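Local coordinates for kinesin-like protein KAR3 (Saccharomyces cerevisiae, PDB 1F9V), which probably couples ATP hydrolysis to movement along microtubules, as a motor ATPase of the kinesin family, at residues D276-L281 and T312-N317; L76-L81 and F118-K123; D22-N27 and S323-T328. The protein carries 2 engineered substitutions. All coordinates share one frame; numbering follows the deposited sequence.

In the fold
Interaction 1 is a buried helix-on-sheet contact of a kinesin motor domain, whereas interactions 2 and 3 are partly buried and lie farther out. Interactions 1 and 2 touch the same ADP, which occupies a second pocket, distinct from the P-loop site. Their centres are about 23 Å apart, yet they meet directly: L313 CB is 3.7 Å from L76 CD2. Interaction 3 involves helix 325-338, the next element after strand 311-318 in the chain; its nearest atoms are about 6 Å from those of interaction 1. The side chain of T328 is about 11 Å from the other ADP, in the P-loop pocket. Interactions 2 and 3 lie on opposite sides of the chain's centre, with centres about 38 Å apart.

Interaction 1. Residues D276-L281 and T312-N317; sequences DVIHAL and TLMFVN. With ADP (adenosine-5'-diphosphate), chain D.
I278 and M314 illustrate how a helix can rest on a sheet through very few atoms. The isoleucine points from helix 258-281 toward the strand, and both its branches face the methionine sulfur from one side: CG1 is 3.9 Å from M314 SD, and CG2 of I278 is 4.1 Å from the same SD. The two side chains pass each other at a slant, so the sulfur meets the two gamma carbons. M314 manages this because it is bent at both chi2 (-63°) and chi3 (-57°), which presents the flank of the thioether to the helix. Beside it, I278 CD1 leans toward T312 CG2 at 4.4 Å, a looser touch. T312 and M314, two residues apart on the strand, thus receive one isoleucine on a shared face.

No hydrogen bond joins the two segments; the polar link runs from the strand to ADP. T312 O accepts from ADP N6 at 3.1 Å, with an N-H...O angle of 158°. L313, whose side chain leaves the strand away from the helix, sets its CB 3.6 Å from ADP N1 and brings CG, CD1 and CD2 to C2 from the same direction.

Outside the pair, L306 of helix 297-306 touches both I278 and T312, while D276 forms a salt bridge with K337. Strand 311-318 runs parallel between strands 4-11 and 86-91, and helix 258-281 corresponds to the switch II helix of kinesins, packed here on the central sheet of the P-loop NTPase fold; T312 and L313 belong to an ADP pocket other than the P-loop one.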
# COMPACT_ATOMS: atom_id res chain seq x y z
N ASP A 276 1.72 -12.48 -6.62
CA ASP A 276 0.97 -13.58 -7.22
C ASP A 276 -0.51 -13.47 -6.88
O ASP A 276 -1.37 -13.69 -7.74
CB ASP A 276 1.51 -14.92 -6.72
CG ASP A 276 2.85 -15.27 -7.33
OD1 ASP A 276 3.16 -14.77 -8.43
OD2 ASP A 276 3.60 -16.05 -6.72
N VAL A 277 -0.82 -13.14 -5.63
CA VAL A 277 -2.21 -13.02 -5.20
C VAL A 277 -2.92 -11.87 -5.92
O VAL A 277 -4.01 -12.06 -6.46
CB VAL A 277 -2.28 -12.83 -3.65
CG1 VAL A 277 -3.67 -12.37 -3.23
CG2 VAL A 277 -1.94 -14.14 -2.95
N ILE A 278 -2.32 -10.69 -5.93
CA ILE A 278 -2.95 -9.54 -6.58
C ILE A 278 -3.09 -9.78 -8.08
O ILE A 278 -4.12 -9.44 -8.68
CB ILE A 278 -2.14 -8.23 -6.35
CG1 ILE A 278 -1.95 -7.97 -4.85
CG2 ILE A 278 -2.86 -7.05 -7.00
CD1 ILE A 278 -3.23 -7.87 -4.07
N HIS A 279 -2.08 -10.38 -8.70
CA HIS A 279 -2.16 -10.65 -10.13
C HIS A 279 -3.33 -11.60 -10.41
O HIS A 279 -4.12 -11.37 -11.33
CB HIS A 279 -0.86 -11.28 -10.64
CG HIS A 279 -0.92 -11.73 -12.07
ND1 HIS A 279 -0.62 -10.89 -13.12
CD2 HIS A 279 -1.28 -12.91 -12.62
CE1 HIS A 279 -0.80 -11.54 -14.26
NE2 HIS A 279 -1.19 -12.76 -13.98
N ALA A 280 -3.44 -12.65 -9.62
CA ALA A 280 -4.51 -13.62 -9.81
C ALA A 280 -5.88 -12.97 -9.62
O ALA A 280 -6.81 -13.23 -10.39
CB ALA A 280 -4.34 -14.79 -8.84
N LEU A 281 -6.00 -12.11 -8.62
CA LEU A 281 -7.27 -11.44 -8.33
C LEU A 281 -7.69 -10.50 -9.46
O LEU A 281 -8.86 -10.16 -9.57
CB LEU A 281 -7.17 -10.66 -7.03
CG LEU A 281 -7.16 -11.50 -5.75
CD1 LEU A 281 -6.70 -10.65 -4.59
CD2 LEU A 281 -8.55 -12.06 -5.50
N THR A 312 -8.51 -2.44 -4.04
CA THR A 312 -7.09 -2.45 -3.73
C THR A 312 -6.30 -1.50 -4.61
O THR A 312 -6.55 -1.39 -5.81
CB THR A 312 -6.53 -3.87 -3.91
OG1 THR A 312 -7.10 -4.72 -2.91
CG2 THR A 312 -5.01 -3.88 -3.78
N LEU A 313 -5.34 -0.82 -4.00
CA LEU A 313 -4.47 0.11 -4.71
C LEU A 313 -3.03 -0.26 -4.41
O LEU A 313 -2.61 -0.29 -3.25
CB LEU A 313 -4.73 1.55 -4.27
CG LEU A 313 -3.66 2.57 -4.68
CD1 LEU A 313 -3.58 2.65 -6.20
CD2 LEU A 313 -4.00 3.94 -4.09
N MET A 314 -2.27 -0.56 -5.46
CA MET A 314 -0.85 -0.87 -5.31
C MET A 314 -0.15 0.45 -5.63
O MET A 314 -0.38 1.04 -6.68
CB MET A 314 -0.41 -1.96 -6.29
CG MET A 314 -1.29 -3.22 -6.28
SD MET A 314 -1.29 -4.09 -4.68
CE MET A 314 0.52 -4.43 -4.47
N PHE A 315 0.68 0.91 -4.70
CA PHE A 315 1.39 2.17 -4.84
C PHE A 315 2.89 1.88 -4.98
O PHE A 315 3.56 1.60 -3.99
CB PHE A 315 1.12 3.03 -3.60
CG PHE A 315 1.17 4.50 -3.86
CD1 PHE A 315 2.39 5.16 -3.95
CD2 PHE A 315 0.00 5.24 -4.02
CE1 PHE A 315 2.45 6.53 -4.20
CE2 PHE A 315 0.05 6.61 -4.26
CZ PHE A 315 1.28 7.26 -4.35
N VAL A 316 3.41 1.94 -6.20
CA VAL A 316 4.82 1.65 -6.43
C VAL A 316 5.71 2.89 -6.44
O VAL A 316 5.63 3.74 -7.33
CB VAL A 316 5.01 0.83 -7.73
CG1 VAL A 316 6.48 0.52 -7.94
CG2 VAL A 316 4.22 -0.47 -7.63
N ASN A 317 6.55 2.96 -5.42
CA ASN A 317 7.48 4.06 -5.22
C ASN A 317 8.80 3.78 -5.89
O ASN A 317 9.35 2.68 -5.76
CB ASN A 317 7.72 4.27 -3.72
CG ASN A 317 6.47 4.69 -2.99
OD1 ASN A 317 5.85 3.88 -2.29
ND2 ASN A 317 6.10 5.95 -3.13
PB ADP D . -13.99 5.31 -11.98
O1B ADP D . -14.48 4.48 -13.12
O2B ADP D . -12.60 4.71 -11.37
O3B ADP D . -13.82 6.74 -12.39
PA ADP D . -15.05 4.33 -9.47
O1A ADP D . -16.47 4.12 -9.10
O2A ADP D . -14.37 3.05 -9.76
O3A ADP D . -14.99 5.21 -10.78
O5' ADP D . -14.28 5.22 -8.38
C5' ADP D . -13.86 6.54 -8.74
C4' ADP D . -12.59 6.98 -8.01
O4' ADP D . -12.35 6.28 -6.76
C3' ADP D . -11.34 6.82 -8.85
O3' ADP D . -11.07 7.95 -9.69
C2' ADP D . -10.24 6.55 -7.85
O2' ADP D . -9.59 7.76 -7.42
C1' ADP D . -10.98 5.81 -6.73
N9 ADP D . -10.82 4.30 -6.85
C8 ADP D . -11.78 3.40 -7.15
N7 ADP D . -11.25 2.16 -7.14
C5 ADP D . -9.97 2.25 -6.83
C6 ADP D . -8.90 1.36 -6.65
N6 ADP D . -9.08 0.03 -6.80
N1 ADP D . -7.65 1.83 -6.32
C2 ADP D . -7.41 3.15 -6.15
N3 ADP D . -8.43 4.02 -6.32
C4 ADP D . -9.69 3.63 -6.65

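Interaction 2. Residues L76-L81 and F118-K123; sequences LVQSSL and FNWINK. With ADP (adenosine-5'-diphosphate), chain D.
L81 and W120 form the tight end of this contact. L81 CD1 lies 3.3 Å from W120 CB, an unusually short and probably strained approach, and reaches W120 CG at 3.7 Å. The other methyl, CD2, turns to I121, lying 4.0 Å from its CG1, and the two side chains cross at about a right angle. One leucine thereby fills the angle between two consecutive residues of helix 109-124.

Toward the solvent side, where Q78 and W120 are both partly exposed, the fit is of another kind. Q78 CG sits between the backbone N and the carbonyl carbon (chi1 74°), with the chain extended beyond it, and NE2 comes to the indole obliquely, the amide plane tilted 71° from the ring plane. Q78 NE2 comes within 3.0 Å of W120 NE1, yet both are donors and no hydrogen bond joins them. The amide nitrogen instead bonds to H116 NE2, and more weakly to G74 O, which helps fix its position; H116 also meets the W120 ring edge to face.

The chain before L81 is held in a tight turn, where L76 O accepts from both S79 N and S79 OG, the latter at 2.8 Å. L76 itself faces the ligand, with CB 3.5 Å from ADP N3.

On the sheet side of the buried end, I121 touches Y131 and V133 of strand 130-141, and L81 O bonds to the Y131 hydroxyl. L76, S79 and S80 all touch V86 of strand 86-91, so the end of helix 66-77 and helix 109-124 sit side by side over the sheet.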
# COMPACT_ATOMS: atom_id res chain seq x y z
N LEU A 76 -10.87 6.82 -3.01
CA LEU A 76 -10.83 5.40 -2.73
C LEU A 76 -11.15 5.12 -1.26
O LEU A 76 -12.06 4.35 -0.95
CB LEU A 76 -9.44 4.83 -3.05
CG LEU A 76 -9.08 3.51 -2.38
CD1 LEU A 76 -9.94 2.39 -2.95
CD2 LEU A 76 -7.61 3.21 -2.59
N VAL A 77 -10.42 5.76 -0.35
CA VAL A 77 -10.62 5.53 1.07
C VAL A 77 -12.00 5.89 1.60
O VAL A 77 -12.46 5.31 2.58
CB VAL A 77 -9.54 6.24 1.93
CG1 VAL A 77 -8.14 5.77 1.51
CG2 VAL A 77 -9.66 7.75 1.78
N GLN A 78 -12.69 6.83 0.95
CA GLN A 78 -14.02 7.19 1.43
C GLN A 78 -15.04 6.08 1.15
O GLN A 78 -16.09 6.03 1.78
CB GLN A 78 -14.48 8.52 0.81
CG GLN A 78 -14.89 8.45 -0.64
CD GLN A 78 -15.10 9.84 -1.23
OE1 GLN A 78 -16.01 10.05 -2.03
NE2 GLN A 78 -14.27 10.79 -0.84
N SER A 79 -14.71 5.19 0.22
CA SER A 79 -15.61 4.09 -0.11
C SER A 79 -15.83 3.19 1.12
O SER A 79 -16.80 2.44 1.18
CB SER A 79 -15.05 3.28 -1.28
OG SER A 79 -14.01 2.41 -0.86
N SER A 80 -14.93 3.27 2.09
CA SER A 80 -15.05 2.47 3.31
C SER A 80 -16.27 2.88 4.13
O SER A 80 -16.75 2.11 4.97
CB SER A 80 -13.80 2.62 4.17
OG SER A 80 -12.94 1.51 3.99
N LEU A 81 -16.77 4.09 3.88
CA LEU A 81 -17.95 4.57 4.60
C LEU A 81 -19.19 3.89 4.03
O LEU A 81 -20.25 3.86 4.67
CB LEU A 81 -18.07 6.09 4.47
CG LEU A 81 -16.96 6.84 5.23
CD1 LEU A 81 -16.75 8.20 4.60
CD2 LEU A 81 -17.34 6.96 6.69
N PHE A 118 -13.01 11.56 8.82
CA PHE A 118 -13.74 12.31 9.83
C PHE A 118 -14.50 13.48 9.22
O PHE A 118 -15.56 13.86 9.71
CB PHE A 118 -12.78 12.77 10.93
CG PHE A 118 -12.62 11.78 12.04
CD1 PHE A 118 -13.68 11.51 12.90
CD2 PHE A 118 -11.44 11.08 12.21
CE1 PHE A 118 -13.56 10.56 13.91
CE2 PHE A 118 -11.31 10.12 13.22
CZ PHE A 118 -12.38 9.86 14.07
N ASN A 119 -13.97 14.05 8.14
CA ASN A 119 -14.67 15.15 7.48
C ASN A 119 -15.97 14.59 6.91
O ASN A 119 -17.02 15.22 6.97
CB ASN A 119 -13.84 15.74 6.33
CG ASN A 119 -12.67 16.57 6.82
OD1 ASN A 119 -12.64 17.01 7.97
ND2 ASN A 119 -11.69 16.79 5.93
N TRP A 120 -15.88 13.37 6.38
CA TRP A 120 -17.03 12.70 5.81
C TRP A 120 -18.01 12.26 6.89
O TRP A 120 -19.22 12.34 6.72
CB TRP A 120 -16.58 11.48 5.01
CG TRP A 120 -16.47 11.76 3.55
CD1 TRP A 120 -15.32 11.83 2.82
CD2 TRP A 120 -17.54 12.02 2.65
NE1 TRP A 120 -15.61 12.12 1.51
CE2 TRP A 120 -16.97 12.24 1.37
CE3 TRP A 120 -18.94 12.08 2.78
CZ2 TRP A 120 -17.74 12.52 0.24
CZ3 TRP A 120 -19.70 12.37 1.65
CH2 TRP A 120 -19.10 12.58 0.40
N ILE A 121 -17.46 11.80 8.01
CA ILE A 121 -18.28 11.35 9.13
C ILE A 121 -19.12 12.51 9.64
O ILE A 121 -20.32 12.36 9.90
CB ILE A 121 -17.40 10.79 10.28
CG1 ILE A 121 -16.87 9.39 9.89
CG2 ILE A 121 -18.21 10.72 11.57
CD1 ILE A 121 -15.93 8.78 10.91
N ASN A 122 -18.51 13.69 9.77
CA ASN A 122 -19.25 14.85 10.23
C ASN A 122 -20.34 15.21 9.23
O ASN A 122 -21.47 15.50 9.61
CB ASN A 122 -18.30 16.03 10.42
CG ASN A 122 -17.29 15.78 11.51
OD1 ASN A 122 -17.63 15.30 12.59
ND2 ASN A 122 -16.03 16.10 11.24
N LYS A 123 -19.99 15.15 7.95
CA LYS A 123 -20.94 15.46 6.89
C LYS A 123 -22.10 14.47 6.79
O LYS A 123 -23.18 14.81 6.30
CB LYS A 123 -20.21 15.52 5.54
CG LYS A 123 -21.10 15.29 4.33
CD LYS A 123 -20.72 16.22 3.18
CE LYS A 123 -21.70 16.10 2.02
NZ LYS A 123 -21.59 17.25 1.08
PB ADP D . -13.99 5.31 -11.98
O1B ADP D . -14.48 4.48 -13.12
O2B ADP D . -12.60 4.71 -11.37
O3B ADP D . -13.82 6.74 -12.39
PA ADP D . -15.05 4.33 -9.47
O1A ADP D . -16.47 4.12 -9.10
O2A ADP D . -14.37 3.05 -9.76
O3A ADP D . -14.99 5.21 -10.78
O5' ADP D . -14.28 5.22 -8.38
C5' ADP D . -13.86 6.54 -8.74
C4' ADP D . -12.59 6.98 -8.01
O4' ADP D . -12.35 6.28 -6.76
C3' ADP D . -11.34 6.82 -8.85
O3' ADP D . -11.07 7.95 -9.69
C2' ADP D . -10.24 6.55 -7.85
O2' ADP D . -9.59 7.76 -7.42
C1' ADP D . -10.98 5.81 -6.73
N9 ADP D . -10.82 4.30 -6.85
C8 ADP D . -11.78 3.40 -7.15
N7 ADP D . -11.25 2.16 -7.14
C5 ADP D . -9.97 2.25 -6.83
C6 ADP D . -8.90 1.36 -6.65
N6 ADP D . -9.08 0.03 -6.80
N1 ADP D . -7.65 1.83 -6.32
C2 ADP D . -7.41 3.15 -6.15
N3 ADP D . -8.43 4.02 -6.32
C4 ADP D . -9.69 3.63 -6.65

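Interaction 3. Residues D22-N27 and S323-T328; sequences DTSLIN and SHINET
Flat groups play no part where S24 and I26 meet I325 and T328; the one nearby, the imidazole of H324, is turned elsewhere. Over the centre of one of its faces stands S323 OG, 3.4 Å above the ring plane. H324 ND1 is hydrogen-bonded to S319 OG, and its side chain also touches E19 and Q93. The backbone of H324 matters more than its ring here: it occupies the N-cap position, and its carbonyl O receives T328 N at 2.9 Å in the first turn of the helix.

From that turn I325 reaches the strand. Its CG1 stands opposite the backbone N (chi1 -160°), which carries CD1 out to S24. There CD1 lies 3.8 Å from S24 CB and 3.9 Å from S24 OG; I325 CG1 is 3.9 Å from S24 CB as well, so the CG1-CD1 bond lies broadside to the serine. The hydroxyl finds its polar partner outside the pair, in S322 OG, which is also bonded to T23 N; the chain just before the helix is thus stitched to the start of the strand. I26 adds a looser apolar touch, its CD1 lying 4.3 Å from I325 CD1 and 4.4 Å from T328 CG2. No hydrogen bond passes between the segments.

Strand 24-28 is an outer strand of a small three-stranded antiparallel sheet. Its neighbour 38-44 supplies V42 and K44 to I325 and M40 to I26, while K44 NZ bonds to N326 OD1. Probably as in other kinesin motor domains, this small sheet packs on the start of the last helix near the P-loop nucleotide site, whose ADP is about 11 Å from the T328 side chain.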
# COMPACT_ATOMS: atom_id res chain seq x y z
N ASP A 22 22.52 10.94 -14.59
CA ASP A 22 23.52 10.97 -15.65
C ASP A 22 23.54 9.76 -16.59
O ASP A 22 23.90 9.89 -17.76
CB ASP A 22 24.93 11.10 -15.05
CG ASP A 22 25.18 12.44 -14.40
OD1 ASP A 22 24.37 13.38 -14.58
OD2 ASP A 22 26.21 12.56 -13.71
N THR A 23 23.16 8.59 -16.08
CA THR A 23 23.22 7.38 -16.89
C THR A 23 21.89 6.67 -17.16
O THR A 23 21.88 5.49 -17.49
CB THR A 23 24.21 6.38 -16.28
OG1 THR A 23 23.89 6.17 -14.90
CG2 THR A 23 25.63 6.91 -16.37
N SER A 24 20.79 7.39 -17.02
CA SER A 24 19.48 6.79 -17.29
C SER A 24 18.46 7.89 -17.54
O SER A 24 18.70 9.06 -17.25
CB SER A 24 19.03 5.91 -16.12
OG SER A 24 18.98 6.63 -14.90
N LEU A 25 17.31 7.49 -18.08
CA LEU A 25 16.25 8.43 -18.37
C LEU A 25 14.89 7.85 -18.01
O LEU A 25 14.53 6.75 -18.42
CB LEU A 25 16.26 8.79 -19.85
CG LEU A 25 15.03 9.54 -20.37
CD1 LEU A 25 15.03 10.94 -19.79
CD2 LEU A 25 15.04 9.57 -21.89
N ILE A 26 14.13 8.60 -17.22
CA ILE A 26 12.80 8.18 -16.85
C ILE A 26 11.92 9.30 -17.36
O ILE A 26 12.01 10.43 -16.90
CB ILE A 26 12.64 8.05 -15.32
CG1 ILE A 26 13.43 6.84 -14.82
CG2 ILE A 26 11.17 7.88 -14.97
CD1 ILE A 26 13.56 6.76 -13.31
N ASN A 27 11.09 8.99 -18.34
CA ASN A 27 10.20 9.98 -18.92
C ASN A 27 8.74 9.62 -18.66
O ASN A 27 8.28 8.55 -19.06
CB ASN A 27 10.44 10.09 -20.43
CG ASN A 27 9.40 10.95 -21.12
OD1 ASN A 27 9.11 12.06 -20.69
ND2 ASN A 27 8.82 10.42 -22.20
N SER A 323 21.66 5.55 -9.99
CA SER A 323 22.23 4.52 -9.14
C SER A 323 21.20 3.47 -8.74
O SER A 323 21.55 2.35 -8.36
CB SER A 323 22.85 5.13 -7.88
OG SER A 323 21.86 5.76 -7.08
N HIS A 324 19.92 3.83 -8.85
CA HIS A 324 18.84 2.92 -8.48
C HIS A 324 18.06 2.38 -9.67
O HIS A 324 17.05 1.70 -9.48
CB HIS A 324 17.85 3.63 -7.56
CG HIS A 324 18.48 4.31 -6.39
ND1 HIS A 324 18.37 5.67 -6.17
CD2 HIS A 324 19.18 3.82 -5.34
CE1 HIS A 324 18.99 5.98 -5.05
NE2 HIS A 324 19.48 4.88 -4.52
N ILE A 325 18.51 2.68 -10.88
CA ILE A 325 17.79 2.26 -12.07
C ILE A 325 17.45 0.77 -12.19
O ILE A 325 16.39 0.41 -12.71
CB ILE A 325 18.52 2.73 -13.35
CG1 ILE A 325 17.55 2.73 -14.53
CG2 ILE A 325 19.74 1.86 -13.61
CD1 ILE A 325 16.42 3.71 -14.36
N ASN A 326 18.33 -0.09 -11.72
CA ASN A 326 18.05 -1.52 -11.83
C ASN A 326 16.92 -1.93 -10.90
O ASN A 326 16.05 -2.71 -11.29
CB ASN A 326 19.31 -2.32 -11.54
CG ASN A 326 20.33 -2.21 -12.66
OD1 ASN A 326 19.96 -2.07 -13.83
ND2 ASN A 326 21.61 -2.28 -12.31
N GLU A 327 16.91 -1.40 -9.69
CA GLU A 327 15.85 -1.73 -8.74
C GLU A 327 14.56 -1.07 -9.19
O GLU A 327 13.47 -1.60 -8.97
CB GLU A 327 16.22 -1.27 -7.34
CG GLU A 327 17.10 -2.24 -6.57
CD GLU A 327 16.52 -3.65 -6.47
OE1 GLU A 327 15.31 -3.85 -6.74
OE2 GLU A 327 17.29 -4.56 -6.11
N THR A 328 14.68 0.10 -9.82
CA THR A 328 13.52 0.81 -10.31
C THR A 328 12.84 -0.04 -11.37
O THR A 328 11.62 -0.18 -11.39
CB THR A 328 13.90 2.18 -10.91
OG1 THR A 328 14.20 3.09 -9.85
CG2 THR A 328 12.75 2.74 -11.73